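Local coordinates for N-terminal acetyltransferase-like protein (Chaetomium thermophilum, PDB 5NNP) that probably serves as the helical-repeat auxiliary subunit of an N-terminal acetyltransferase A complex, which transfers acetyl groups to the amino termini of proteins, at residues Arg392-Val397 with Ala415-His420; Ser446-Tyr451 with Leu462-Leu467. All coordinates share one frame; numbering follows the deposited sequence.

Contact 1 (Arg392-Val397 with Ala415-His420); sequences RALEYV and ARIFKH. With PO4 (phosphate ion), chain U.
The ring of F418 meets L394 obliquely, CD2 of L394 coming within 4.3 Å of CE1 of F418. Two other flat groups belong to the same helix as F418. The carbonyl O of R416 lies 3.2 Å above one face of the H420 ring, offset toward its rim, while ND1 of H420 is hydrogen-bonded to N383. The guanidinium of R416 turns its NE/NH2 edge to a phosphate, with O4 in its plane: R416 NE donates to phosphate O4 at 3.1 Å, and R416 NH2 reaches the same oxygen at 2.8 Å with a straighter N-H...O angle of 157°. An alanine in place of R416 would probably leave phosphate O4 without both of these bonds and remove the contact of the guanidinium with K447 of helix 442-454.

Between the helices the side-chain contacts are apolar and centre on I417. Its CD1, anti to CA (chi2 -179°), extends toward the other helix and ends beside two residues one turn apart, with A393 CB 3.6 Å from I417 CD1 and V397 CG2 3.7 Å from it. The other branch, I417 CG2, packs 4.2 Å from CG of L394. No hydrogen bond joins the two segments. Their axes approach to 10.1 Å and run almost antiparallel, at 164°, as for neighbouring antiparallel helices of a tetratricopeptide-type solenoid; 392-397 falls in a predicted TPR repeat.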
ATOM      1  N   ARG A 392       2.138 -18.678 -34.305  1.00 57.15           N
ATOM      2  CA  ARG A 392       3.529 -19.032 -34.079  1.00 52.72           C
ATOM      3  C   ARG A 392       3.798 -19.271 -32.605  1.00 53.96           C
ATOM      4  O   ARG A 392       4.625 -20.117 -32.239  1.00 51.44           O
ATOM      5  CB  ARG A 392       4.452 -17.937 -34.613  1.00 48.44           C
ATOM      6  CG  ARG A 392       4.329 -17.739 -36.101  1.00 51.62           C
ATOM      7  CD  ARG A 392       5.362 -16.770 -36.638  1.00 49.77           C
ATOM      8  NE  ARG A 392       6.718 -17.142 -36.269  1.00 54.41           N
ATOM      9  CZ  ARG A 392       7.790 -16.446 -36.626  1.00 61.18           C
ATOM     10  NH1 ARG A 392       7.651 -15.355 -37.368  1.00 65.20           N
ATOM     11  NH2 ARG A 392       8.997 -16.839 -36.247  1.00 63.27           N
ATOM     12  N   ALA A 393       3.109 -18.522 -31.755  1.00 38.31           N
ATOM     13  CA  ALA A 393       3.319 -18.672 -30.334  1.00 44.62           C
ATOM     14  C   ALA A 393       2.883 -20.077 -29.921  1.00 48.07           C
ATOM     15  O   ALA A 393       3.566 -20.757 -29.155  1.00 48.28           O
ATOM     16  CB  ALA A 393       2.554 -17.594 -29.549  1.00 49.62           C
ATOM     17  N   LEU A 394       1.747 -20.509 -30.453  1.00 51.17           N
ATOM     18  CA  LEU A 394       1.244 -21.850 -30.198  1.00 48.31           C
ATOM     19  C   LEU A 394       2.255 -22.909 -30.595  1.00 48.37           C
ATOM     20  O   LEU A 394       2.516 -23.837 -29.825  1.00 49.27           O
ATOM     21  CB  LEU A 394      -0.054 -22.085 -30.960  1.00 54.45           C
ATOM     22  CG  LEU A 394      -1.273 -22.393 -30.097  1.00 57.92           C
ATOM     23  CD1 LEU A 394      -2.403 -22.915 -30.955  1.00 48.69           C
ATOM     24  CD2 LEU A 394      -0.925 -23.364 -28.982  1.00 60.43           C
ATOM     25  N   GLU A 395       2.808 -22.777 -31.804  1.00 42.06           N
ATOM     26  CA  GLU A 395       3.787 -23.739 -32.302  1.00 46.83           C
ATOM     27  C   GLU A 395       4.968 -23.853 -31.356  1.00 56.51           C
ATOM     28  O   GLU A 395       5.382 -24.962 -31.019  1.00 62.51           O
ATOM     29  CB  GLU A 395       4.293 -23.354 -33.688  1.00 45.51           C
ATOM     30  CG  GLU A 395       3.210 -23.168 -34.709  1.00 62.22           C
ATOM     31  CD  GLU A 395       3.719 -22.467 -35.953  1.00 70.88           C
ATOM     32  OE1 GLU A 395       4.902 -22.058 -35.960  1.00 77.45           O
ATOM     33  OE2 GLU A 395       2.938 -22.323 -36.917  1.00 70.26           O
ATOM     34  N   TYR A 396       5.510 -22.708 -30.939  1.00 51.14           N
ATOM     35  CA  TYR A 396       6.682 -22.688 -30.071  1.00 51.25           C
ATOM     36  C   TYR A 396       6.405 -23.297 -28.697  1.00 51.23           C
ATOM     37  O   TYR A 396       7.250 -24.014 -28.155  1.00 55.67           O
ATOM     38  CB  TYR A 396       7.209 -21.267 -29.893  1.00 53.69           C
ATOM     39  CG  TYR A 396       8.006 -20.740 -31.062  1.00 54.79           C
ATOM     40  CD1 TYR A 396       9.212 -21.319 -31.427  1.00 59.89           C
ATOM     41  CD2 TYR A 396       7.565 -19.649 -31.784  1.00 53.59           C
ATOM     42  CE1 TYR A 396       9.948 -20.825 -32.498  1.00 56.02           C
ATOM     43  CE2 TYR A 396       8.285 -19.157 -32.846  1.00 56.28           C
ATOM     44  CZ  TYR A 396       9.473 -19.743 -33.201  1.00 52.47           C
ATOM     45  OH  TYR A 396      10.188 -19.233 -34.256  1.00 47.51           O
ATOM     46  N   VAL A 397       5.237 -23.019 -28.129  1.00 40.40           N
ATOM     47  CA  VAL A 397       4.936 -23.568 -26.816  1.00 39.82           C
ATOM     48  C   VAL A 397       4.732 -25.078 -26.908  1.00 38.55           C
ATOM     49  O   VAL A 397       5.123 -25.812 -26.004  1.00 45.59           O
ATOM     50  CB  VAL A 397       3.698 -22.912 -26.169  1.00 45.42           C
ATOM     51  CG1 VAL A 397       3.339 -23.586 -24.861  1.00 50.45           C
ATOM     52  CG2 VAL A 397       3.960 -21.442 -25.922  1.00 44.86           C
ATOM     53  N   ALA A 415      -2.121 -21.706 -22.111  1.00 42.53           N
ATOM     54  CA  ALA A 415      -3.429 -21.199 -21.707  1.00 43.03           C
ATOM     55  C   ALA A 415      -3.610 -19.718 -22.045  1.00 43.83           C
ATOM     56  O   ALA A 415      -4.699 -19.292 -22.429  1.00 56.41           O
ATOM     57  CB  ALA A 415      -3.644 -21.426 -20.192  1.00 40.23           C
ATOM     58  N   ARG A 416      -2.550 -18.936 -21.886  1.00 35.64           N
ATOM     59  CA  ARG A 416      -2.633 -17.493 -22.089  1.00 46.18           C
ATOM     60  C   ARG A 416      -2.810 -17.170 -23.568  1.00 48.18           C
ATOM     61  O   ARG A 416      -3.441 -16.177 -23.931  1.00 49.03           O
ATOM     62  CB  ARG A 416      -1.386 -16.797 -21.532  1.00 50.15           C
ATOM     63  CG  ARG A 416      -1.419 -15.284 -21.628  1.00 53.25           C
ATOM     64  CD  ARG A 416      -0.189 -14.654 -20.984  1.00 59.79           C
ATOM     65  NE  ARG A 416      -0.220 -14.732 -19.524  1.00 62.86           N
ATOM     66  CZ  ARG A 416       0.448 -15.625 -18.797  1.00 70.19           C
ATOM     67  NH1 ARG A 416       1.217 -16.534 -19.388  1.00 76.60           N
ATOM     68  NH2 ARG A 416       0.352 -15.606 -17.471  1.00 74.97           N
ATOM     69  N   ILE A 417      -2.265 -18.031 -24.421  1.00 42.10           N
ATOM     70  CA  ILE A 417      -2.416 -17.883 -25.861  1.00 42.99           C
ATOM     71  C   ILE A 417      -3.871 -18.144 -26.244  1.00 47.89           C
ATOM     72  O   ILE A 417      -4.483 -17.392 -27.033  1.00 48.98           O
ATOM     73  CB  ILE A 417      -1.460 -18.833 -26.611  1.00 43.45           C
ATOM     74  CG1 ILE A 417      -0.017 -18.520 -26.205  1.00 46.94           C
ATOM     75  CG2 ILE A 417      -1.621 -18.712 -28.114  1.00 46.99           C
ATOM     76  CD1 ILE A 417       1.026 -19.374 -26.881  1.00 48.04           C
ATOM     77  N   PHE A 418      -4.434 -19.198 -25.660  1.00 51.63           N
ATOM     78  CA  PHE A 418      -5.851 -19.493 -25.848  1.00 52.48           C
ATOM     79  C   PHE A 418      -6.688 -18.304 -25.428  1.00 50.96           C
ATOM     80  O   PHE A 418      -7.549 -17.855 -26.180  1.00 53.03           O
ATOM     81  CB  PHE A 418      -6.266 -20.727 -25.058  1.00 46.94           C
ATOM     82  CG  PHE A 418      -5.726 -22.001 -25.617  1.00 46.49           C
ATOM     83  CD1 PHE A 418      -5.456 -22.110 -26.972  1.00 47.62           C
ATOM     84  CD2 PHE A 418      -5.483 -23.088 -24.794  1.00 45.83           C
ATOM     85  CE1 PHE A 418      -4.963 -23.284 -27.500  1.00 49.35           C
ATOM     86  CE2 PHE A 418      -4.983 -24.261 -25.311  1.00 51.54           C
ATOM     87  CZ  PHE A 418      -4.723 -24.363 -26.668  1.00 51.65           C
ATOM     88  N   LYS A 419      -6.429 -17.805 -24.221  1.00 47.55           N
ATOM     89  CA  LYS A 419      -7.065 -16.579 -23.756  1.00 56.48           C
ATOM     90  C   LYS A 419      -7.042 -15.493 -24.840  1.00 54.80           C
ATOM     91  O   LYS A 419      -8.084 -14.943 -25.190  1.00 49.84           O
ATOM     92  CB  LYS A 419      -6.387 -16.057 -22.486  1.00 59.10           C
ATOM     93  CG  LYS A 419      -7.185 -14.952 -21.797  1.00 55.79           C
ATOM     94  CD  LYS A 419      -6.386 -14.222 -20.746  1.00 49.40           C
ATOM     95  CE  LYS A 419      -5.627 -13.058 -21.357  1.00 52.49           C
ATOM     96  NZ  LYS A 419      -4.756 -12.343 -20.374  1.00 56.52           N
ATOM     97  N   HIS A 420      -5.859 -15.205 -25.382  1.00 54.35           N
ATOM     98  CA  HIS A 420      -5.738 -14.177 -26.411  1.00 55.85           C
ATOM     99  C   HIS A 420      -6.463 -14.564 -27.689  1.00 63.39           C
ATOM    100  O   HIS A 420      -6.954 -13.696 -28.411  1.00 65.88           O
ATOM    101  CB  HIS A 420      -4.276 -13.883 -26.723  1.00 55.34           C
ATOM    102  CG  HIS A 420      -3.538 -13.241 -25.592  1.00 57.42           C
ATOM    103  ND1 HIS A 420      -2.206 -13.495 -25.332  1.00 59.18           N
ATOM    104  CD2 HIS A 420      -3.937 -12.350 -24.657  1.00 54.71           C
ATOM    105  CE1 HIS A 420      -1.819 -12.790 -24.287  1.00 50.62           C
ATOM    106  NE2 HIS A 420      -2.852 -12.088 -23.854  1.00 51.76           N
TER
HETATM  107  P   PO4 U 813      -2.700 -13.212 -17.105  1.00 91.65           P
HETATM  108  O1  PO4 U 813      -3.237 -14.378 -17.896  1.00 91.90           O
HETATM  109  O2  PO4 U 813      -2.956 -11.946 -17.894  1.00 96.43           O
HETATM  110  O3  PO4 U 813      -3.401 -13.109 -15.767  1.00 90.57           O
HETATM  111  O4  PO4 U 813      -1.221 -13.415 -16.876  1.00 92.08           O

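Contact 2 (Ser446-Tyr451 with Leu462-Leu467); sequences SKAAKY and LATMGL. With PO4 (phosphate ion), chain U.
A449 points its methyl group toward the facing helix, where T464 and M465 receive it from neighbouring positions. T464 also directs its CB across the interface, so the two groups oppose each other, A449 CB standing 4.3 Å from T464 CB. The T464 methyl then leans over the backbone of the first helix, CG2 lying 4.2 Å from A449 N, and also touches CB of A448. Its hydroxyl OG1 finds its polar partners outside the two segments, in Q452 OE1 and the backbone O of K460.

M465 starts off to the flank, but its chain bends at CB-CG (chi2 -79°), bringing the sulfur back across the interface. SD of M465 thereby sits 3.6 Å from CB of A449, while W488 and L481 of later helices also pack against M465. On the phosphate-facing flank of helix 442-454, K450 extends fully and its NZ donates to phosphate O3 at 2.7 Å, with a weak bond from K447 NZ to the same oxygen.

Small alanines on one helix thus let threonine and methionine of the next settle close to its backbone, joining successive helices of the α-solenoid within the NatA auxiliary-subunit family region.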
ATOM      1  N   SER A 446      -3.728 -19.641  -8.034  1.00 38.95           N
ATOM      2  CA  SER A 446      -4.405 -18.352  -8.198  1.00 33.39           C
ATOM      3  C   SER A 446      -4.724 -18.040  -9.664  1.00 35.08           C
ATOM      4  O   SER A 446      -5.773 -17.483  -9.972  1.00 39.01           O
ATOM      5  CB  SER A 446      -3.559 -17.223  -7.602  1.00 30.24           C
ATOM      6  OG  SER A 446      -3.327 -17.433  -6.219  1.00 35.55           O
ATOM      7  N   LYS A 447      -3.812 -18.388 -10.557  1.00 33.61           N
ATOM      8  CA  LYS A 447      -4.022 -18.216 -11.987  1.00 37.94           C
ATOM      9  C   LYS A 447      -5.213 -19.029 -12.502  1.00 42.26           C
ATOM     10  O   LYS A 447      -6.033 -18.548 -13.294  1.00 39.82           O
ATOM     11  CB  LYS A 447      -2.765 -18.620 -12.737  1.00 38.85           C
ATOM     12  CG  LYS A 447      -1.893 -17.470 -13.098  1.00 45.37           C
ATOM     13  CD  LYS A 447      -2.506 -16.701 -14.234  1.00 49.74           C
ATOM     14  CE  LYS A 447      -1.704 -15.445 -14.509  1.00 58.68           C
ATOM     15  NZ  LYS A 447      -1.935 -14.401 -13.467  1.00 57.75           N
ATOM     16  N   ALA A 448      -5.300 -20.270 -12.045  1.00 32.07           N
ATOM     17  CA  ALA A 448      -6.356 -21.153 -12.512  1.00 36.10           C
ATOM     18  C   ALA A 448      -7.708 -20.607 -12.063  1.00 40.21           C
ATOM     19  O   ALA A 448      -8.632 -20.469 -12.866  1.00 43.77           O
ATOM     20  CB  ALA A 448      -6.134 -22.590 -12.003  1.00 31.56           C
ATOM     21  N   ALA A 449      -7.814 -20.264 -10.786  1.00 38.39           N
ATOM     22  CA  ALA A 449      -9.039 -19.654 -10.273  1.00 39.94           C
ATOM     23  C   ALA A 449      -9.448 -18.404 -11.068  1.00 38.11           C
ATOM     24  O   ALA A 449     -10.621 -18.207 -11.366  1.00 46.02           O
ATOM     25  CB  ALA A 449      -8.877 -19.311  -8.808  1.00 34.13           C
ATOM     26  N   LYS A 450      -8.476 -17.565 -11.402  1.00 34.37           N
ATOM     27  CA  LYS A 450      -8.744 -16.336 -12.127  1.00 37.12           C
ATOM     28  C   LYS A 450      -9.301 -16.665 -13.497  1.00 45.36           C
ATOM     29  O   LYS A 450     -10.333 -16.119 -13.915  1.00 40.99           O
ATOM     30  CB  LYS A 450      -7.479 -15.489 -12.259  1.00 37.27           C
ATOM     31  CG  LYS A 450      -7.656 -14.219 -13.093  1.00 39.17           C
ATOM     32  CD  LYS A 450      -6.306 -13.584 -13.412  1.00 47.22           C
ATOM     33  CE  LYS A 450      -6.443 -12.331 -14.270  1.00 57.93           C
ATOM     34  NZ  LYS A 450      -5.156 -11.580 -14.334  1.00 64.10           N
ATOM     35  N   TYR A 451      -8.617 -17.572 -14.190  1.00 46.39           N
ATOM     36  CA  TYR A 451      -9.070 -18.018 -15.504  1.00 44.18           C
ATOM     37  C   TYR A 451     -10.479 -18.629 -15.466  1.00 44.12           C
ATOM     38  O   TYR A 451     -11.277 -18.430 -16.375  1.00 46.13           O
ATOM     39  CB  TYR A 451      -8.059 -18.999 -16.100  1.00 36.52           C
ATOM     40  CG  TYR A 451      -6.980 -18.270 -16.863  1.00 42.52           C
ATOM     41  CD1 TYR A 451      -6.349 -17.171 -16.308  1.00 45.99           C
ATOM     42  CD2 TYR A 451      -6.618 -18.655 -18.148  1.00 49.25           C
ATOM     43  CE1 TYR A 451      -5.383 -16.478 -16.997  1.00 43.99           C
ATOM     44  CE2 TYR A 451      -5.642 -17.965 -18.847  1.00 48.23           C
ATOM     45  CZ  TYR A 451      -5.035 -16.875 -18.266  1.00 45.36           C
ATOM     46  OH  TYR A 451      -4.069 -16.178 -18.953  1.00 45.62           O
ATOM     47  N   LEU A 462     -13.907 -20.750  -6.803  1.00 41.11           N
ATOM     48  CA  LEU A 462     -13.883 -20.724  -5.347  1.00 34.83           C
ATOM     49  C   LEU A 462     -13.397 -22.063  -4.766  1.00 42.78           C
ATOM     50  O   LEU A 462     -12.762 -22.099  -3.714  1.00 41.85           O
ATOM     51  CB  LEU A 462     -15.275 -20.379  -4.807  1.00 37.09           C
ATOM     52  CG  LEU A 462     -15.421 -20.094  -3.303  1.00 45.07           C
ATOM     53  CD1 LEU A 462     -14.431 -19.048  -2.840  1.00 42.06           C
ATOM     54  CD2 LEU A 462     -16.843 -19.667  -2.934  1.00 36.48           C
ATOM     55  N   ALA A 463     -13.685 -23.166  -5.448  1.00 36.36           N
ATOM     56  CA  ALA A 463     -13.271 -24.462  -4.926  1.00 39.37           C
ATOM     57  C   ALA A 463     -11.783 -24.695  -5.189  1.00 48.90           C
ATOM     58  O   ALA A 463     -11.111 -25.407  -4.443  1.00 55.76           O
ATOM     59  CB  ALA A 463     -14.104 -25.569  -5.524  1.00 32.53           C
ATOM     60  N   THR A 464     -11.275 -24.089  -6.255  1.00 44.13           N
ATOM     61  CA  THR A 464      -9.848 -24.111  -6.535  1.00 40.98           C
ATOM     62  C   THR A 464      -9.090 -23.371  -5.425  1.00 46.07           C
ATOM     63  O   THR A 464      -8.080 -23.852  -4.896  1.00 42.80           O
ATOM     64  CB  THR A 464      -9.547 -23.460  -7.894  1.00 40.83           C
ATOM     65  OG1 THR A 464     -10.321 -24.094  -8.921  1.00 43.72           O
ATOM     66  CG2 THR A 464      -8.058 -23.539  -8.234  1.00 40.94           C
ATOM     67  N   MET A 465      -9.589 -22.192  -5.071  1.00 44.29           N
ATOM     68  CA  MET A 465      -8.952 -21.404  -4.032  1.00 40.42           C
ATOM     69  C   MET A 465      -9.039 -22.147  -2.699  1.00 42.53           C
ATOM     70  O   MET A 465      -8.156 -22.009  -1.851  1.00 42.49           O
ATOM     71  CB  MET A 465      -9.591 -20.022  -3.935  1.00 34.12           C
ATOM     72  CG  MET A 465      -9.459 -19.187  -5.193  1.00 39.81           C
ATOM     73  SD  MET A 465      -7.866 -18.368  -5.456  1.00 33.25           S
ATOM     74  CE  MET A 465      -7.880 -17.152  -4.136  1.00 42.36           C
ATOM     75  N   GLY A 466     -10.098 -22.936  -2.532  1.00 36.76           N
ATOM     76  CA  GLY A 466     -10.282 -23.753  -1.347  1.00 38.92           C
ATOM     77  C   GLY A 466      -9.117 -24.697  -1.093  1.00 45.20           C
ATOM     78  O   GLY A 466      -8.898 -25.132   0.041  1.00 50.89           O
ATOM     79  N   LEU A 467      -8.350 -25.010  -2.139  1.00 37.26           N
ATOM     80  CA  LEU A 467      -7.170 -25.843  -1.960  1.00 34.37           C
ATOM     81  C   LEU A 467      -6.082 -25.156  -1.102  1.00 39.33           C
ATOM     82  O   LEU A 467      -5.205 -25.828  -0.559  1.00 44.00           O
ATOM     83  CB  LEU A 467      -6.596 -26.247  -3.314  1.00 30.74           C
ATOM     84  CG  LEU A 467      -7.156 -27.496  -4.032  1.00 37.03           C
ATOM     85  CD1 LEU A 467      -8.536 -27.902  -3.530  1.00 31.25           C
ATOM     86  CD2 LEU A 467      -7.170 -27.278  -5.539  1.00 28.35           C
TER
HETATM   87  P   PO4 U 813      -2.700 -13.212 -17.105  1.00 91.65           P
HETATM   88  O1  PO4 U 813      -3.237 -14.378 -17.896  1.00 91.90           O
HETATM   89  O2  PO4 U 813      -2.956 -11.946 -17.894  1.00 96.43           O
HETATM   90  O3  PO4 U 813      -3.401 -13.109 -15.767  1.00 90.57           O
HETATM   91  O4  PO4 U 813      -1.221 -13.415 -16.876  1.00 92.08           O

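Overall arrangement
Contact 1 comes first along the chain, joining helices 390-403 and 408-421; contact 2 follows by joining 442-454 and 458-465. Their centres are 21 Å apart, on the same side of the chain's centre, and both belong to the region related to the auxiliary subunit of N-terminal acetyltransferase A. Helix 424-436, intervening in sequence, packs against both. The second helix of contact 1 directly touches the first of contact 2, with K419 CD 3.5 Å from Y451 OH. A phosphate, probably from the crystallisation liquor, is shared by R416, K447 and K450 at this junction. Together the contacts trace consecutive layers of the helical solenoid, the second passing about 11 Å from bound carboxymethyl coenzyme A, measured from the S446 side chain.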